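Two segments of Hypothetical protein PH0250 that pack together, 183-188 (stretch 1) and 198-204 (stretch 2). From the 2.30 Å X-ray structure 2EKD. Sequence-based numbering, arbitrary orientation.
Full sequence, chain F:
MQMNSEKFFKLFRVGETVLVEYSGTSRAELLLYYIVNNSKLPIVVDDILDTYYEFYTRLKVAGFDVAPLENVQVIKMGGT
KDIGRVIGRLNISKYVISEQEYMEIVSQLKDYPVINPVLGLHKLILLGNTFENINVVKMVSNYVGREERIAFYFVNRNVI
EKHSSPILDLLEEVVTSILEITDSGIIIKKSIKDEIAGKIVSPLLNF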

ATOM      1  N   ASP F 183      26.055   7.672  -6.930  1.00 28.17           N
ATOM      2  CA  ASP F 183      27.281   7.089  -7.471  1.00 31.34           C
ATOM      3  C   ASP F 183      28.076   8.021  -8.376  1.00 30.32           C
ATOM      4  O   ASP F 183      29.299   7.943  -8.417  1.00 29.83           O
ATOM      5  CB  ASP F 183      26.969   5.801  -8.239  1.00 36.98           C
ATOM      6  CG  ASP F 183      26.614   4.648  -7.320  1.00 42.88           C
ATOM      7  OD1 ASP F 183      27.361   4.423  -6.338  1.00 46.42           O
ATOM      8  OD2 ASP F 183      25.597   3.967  -7.583  1.00 45.19           O
ATOM      9  N   SER F 184      27.391   8.899  -9.100  1.00 30.40           N
ATOM     10  CA  SER F 184      28.083   9.816 -10.000  1.00 30.06           C
ATOM     11  C   SER F 184      28.474  11.115  -9.306  1.00 28.56           C
ATOM     12  O   SER F 184      29.107  11.985  -9.905  1.00 27.58           O
ATOM     13  CB  SER F 184      27.209  10.113 -11.220  1.00 31.24           C
ATOM     14  OG  SER F 184      25.966  10.676 -10.834  1.00 36.38           O
ATOM     15  N   GLY F 185      28.101  11.245  -8.036  1.00 26.97           N
ATOM     16  CA  GLY F 185      28.440  12.453  -7.304  1.00 25.02           C
ATOM     17  C   GLY F 185      27.347  12.948  -6.376  1.00 24.50           C
ATOM     18  O   GLY F 185      26.328  12.285  -6.166  1.00 22.62           O
ATOM     19  N   ILE F 186      27.560  14.134  -5.823  1.00 23.57           N
ATOM     20  CA  ILE F 186      26.606  14.725  -4.899  1.00 22.09           C
ATOM     21  C   ILE F 186      25.680  15.703  -5.611  1.00 22.83           C
ATOM     22  O   ILE F 186      26.131  16.684  -6.208  1.00 22.53           O
ATOM     23  CB  ILE F 186      27.351  15.452  -3.758  1.00 21.04           C
ATOM     24  CG1 ILE F 186      28.296  14.469  -3.056  1.00 17.97           C
ATOM     25  CG2 ILE F 186      26.361  16.030  -2.769  1.00 18.36           C
ATOM     26  CD1 ILE F 186      29.251  15.128  -2.107  1.00 19.80           C
ATOM     27  N   ILE F 187      24.380  15.429  -5.558  1.00 21.82           N
ATOM     28  CA  ILE F 187      23.415  16.307  -6.199  1.00 22.58           C
ATOM     29  C   ILE F 187      22.956  17.368  -5.215  1.00 22.44           C
ATOM     30  O   ILE F 187      22.649  17.068  -4.060  1.00 20.88           O
ATOM     31  CB  ILE F 187      22.161  15.555  -6.672  1.00 23.15           C
ATOM     32  CG1 ILE F 187      22.541  14.472  -7.678  1.00 25.25           C
ATOM     33  CG2 ILE F 187      21.177  16.544  -7.302  1.00 22.55           C
ATOM     34  CD1 ILE F 187      21.347  13.655  -8.164  1.00 25.40           C
ATOM     35  N   ILE F 188      22.924  18.611  -5.676  1.00 21.75           N
ATOM     36  CA  ILE F 188      22.468  19.719  -4.853  1.00 21.10           C
ATOM     37  C   ILE F 188      21.002  19.925  -5.201  1.00 21.21           C
ATOM     38  O   ILE F 188      20.676  20.683  -6.108  1.00 22.18           O
ATOM     39  CB  ILE F 188      23.260  20.995  -5.160  1.00 21.61           C
ATOM     40  CG1 ILE F 188      24.747  20.744  -4.862  1.00 23.15           C
ATOM     41  CG2 ILE F 188      22.721  22.161  -4.331  1.00 23.25           C
ATOM     42  CD1 ILE F 188      25.672  21.876  -5.222  1.00 22.51           C
ATOM     43  N   GLY F 198      20.647  22.334  -8.337  1.00 30.19           N
ATOM     44  CA  GLY F 198      20.480  21.390  -9.425  1.00 26.94           C
ATOM     45  C   GLY F 198      21.786  20.857  -9.979  1.00 26.10           C
ATOM     46  O   GLY F 198      21.795  19.923 -10.780  1.00 27.73           O
ATOM     47  N   LYS F 199      22.898  21.450  -9.562  1.00 25.24           N
ATOM     48  CA  LYS F 199      24.203  21.010 -10.036  1.00 23.15           C
ATOM     49  C   LYS F 199      24.700  19.813  -9.236  1.00 24.40           C
ATOM     50  O   LYS F 199      24.285  19.584  -8.096  1.00 20.99           O
ATOM     51  CB  LYS F 199      25.229  22.140  -9.921  1.00 24.06           C
ATOM     52  CG  LYS F 199      24.861  23.408 -10.671  1.00 26.69           C
ATOM     53  CD  LYS F 199      24.597  23.128 -12.140  1.00 30.25           C
ATOM     54  CE  LYS F 199      24.353  24.424 -12.902  1.00 32.61           C
ATOM     55  NZ  LYS F 199      25.554  25.309 -12.843  1.00 33.90           N
ATOM     56  N   ILE F 200      25.600  19.056  -9.848  1.00 24.69           N
ATOM     57  CA  ILE F 200      26.183  17.889  -9.213  1.00 24.45           C
ATOM     58  C   ILE F 200      27.668  18.153  -9.075  1.00 23.84           C
ATOM     59  O   ILE F 200      28.304  18.635 -10.011  1.00 23.10           O
ATOM     60  CB  ILE F 200      25.966  16.626 -10.069  1.00 25.70           C
ATOM     61  CG1 ILE F 200      24.469  16.315 -10.148  1.00 25.75           C
ATOM     62  CG2 ILE F 200      26.757  15.454  -9.493  1.00 24.08           C
ATOM     63  CD1 ILE F 200      24.130  15.117 -11.012  1.00 25.39           C
ATOM     64  N   VAL F 201      28.216  17.864  -7.899  1.00 22.51           N
ATOM     65  CA  VAL F 201      29.636  18.064  -7.664  1.00 21.50           C
ATOM     66  C   VAL F 201      30.265  16.767  -7.175  1.00 22.07           C
ATOM     67  O   VAL F 201      29.563  15.855  -6.733  1.00 21.97           O
ATOM     68  CB  VAL F 201      29.893  19.194  -6.622  1.00 22.25           C
ATOM     69  CG1 VAL F 201      29.516  20.558  -7.224  1.00 22.70           C
ATOM     70  CG2 VAL F 201      29.083  18.943  -5.357  1.00 21.49           C
ATOM     71  N   SER F 202      31.587  16.676  -7.289  1.00 23.14           N
ATOM     72  CA  SER F 202      32.333  15.503  -6.830  1.00 22.87           C
ATOM     73  C   SER F 202      33.533  15.989  -6.014  1.00 24.26           C
ATOM     74  O   SER F 202      34.679  15.845  -6.420  1.00 22.42           O
ATOM     75  CB  SER F 202      32.808  14.669  -8.020  1.00 22.06           C
ATOM     76  OG  SER F 202      31.724  13.992  -8.634  1.00 20.65           O
ATOM     77  N   PRO F 203      33.272  16.567  -4.837  1.00 27.48           N
ATOM     78  CA  PRO F 203      34.326  17.084  -3.961  1.00 30.04           C
ATOM     79  C   PRO F 203      35.400  16.092  -3.513  1.00 33.64           C
ATOM     80  O   PRO F 203      36.516  16.499  -3.197  1.00 34.19           O
ATOM     81  CB  PRO F 203      33.540  17.670  -2.790  1.00 29.23           C
ATOM     82  CG  PRO F 203      32.328  16.797  -2.729  1.00 30.34           C
ATOM     83  CD  PRO F 203      31.953  16.674  -4.188  1.00 27.93           C
ATOM     84  N   LEU F 204      35.079  14.801  -3.491  1.00 37.03           N
ATOM     85  CA  LEU F 204      36.051  13.799  -3.060  1.00 42.16           C
ATOM     86  C   LEU F 204      37.122  13.490  -4.106  1.00 45.90           C
ATOM     87  O   LEU F 204      37.877  12.522  -3.968  1.00 46.82           O
ATOM     88  CB  LEU F 204      35.340  12.502  -2.657  1.00 42.76           C
ATOM     89  CG  LEU F 204      34.330  12.613  -1.510  1.00 44.88           C
ATOM     90  CD1 LEU F 204      33.768  11.240  -1.185  1.00 46.18           C
ATOM     91  CD2 LEU F 204      35.006  13.200  -0.293  1.00 44.55           C
TER

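Two short antiparallel strands illustrate a general principle of β-structure: the backbone fixes the register, and the alternation of side chains then decides which residues meet on each face. In this segment of PH0250 the apolar centre is built mainly from isoleucines, joined by Val 201 and Pro 203. On one face Ile 186 lies beside Val 201, with CB of Ile 186 4.2 Å from CG2 of Val 201. The m, t rotamer of Ile 186 carries its long branch onward to a second apolar partner, and its CD1 comes within 3.6 Å of CG of Pro 203. Proline serves well here, since its ring offers a compact hydrocarbon surface; both Ile 186 and Pro 203 are buried.

The other face, more open to solvent, pairs Ile 187 with Ile 200. These two adopt the same m, t conformation, and CG1 of Ile 187 approaches CG1 of Ile 200 to 3.6 Å. They form a non-hydrogen-bonded pair, in which the backbones draw close, with CA of Ile 187 4.4 Å from CA of Ile 200. Branching at CB, shared by isoleucine and valine, suits extended backbones such as these and places methyl groups close to the strand. Together the two stretches bury 481 Å², summed over both sides.

Between these two layers of side chains runs the backbone ladder. Ile 186 and Val 201 form a hydrogen-bonded pair: N of Ile 186 donates to O of Val 201 at 2.8 Å, and N of Val 201 returns a bond to O of Ile 186 at 2.9 Å. The latter carbonyl is also approached by a CA-H group, with CA of Ile 200 3.2 Å from O of Ile 186. Farther along, N of Ile 188 donates to O of Lys 199 at 2.9 Å, and N of Gly 198 donates to O of Ile 188 at 2.8 Å. Satisfying these polar groups allows the main chain to accompany apolar side chains into the contact.

At the margins, the residue types change. Gly 198 has a positive phi of 85°, and a CB there would be jammed against the preceding carbonyl oxygen. Its neighbour Lys 199, an exposed residue, supplies a backbone acceptor while the end of its side chain leads away. Gly 185 is constrained more tightly: besides its own backbone angles, an ideal CB would lie 2.9 Å from O of Val 201 and 3.0 Å from OG of Ser 202, both clashes. At this polar edge, OG of Ser 202 lies 3.5 Å from O of Ser 184, a contact between small, hydrophilic residues.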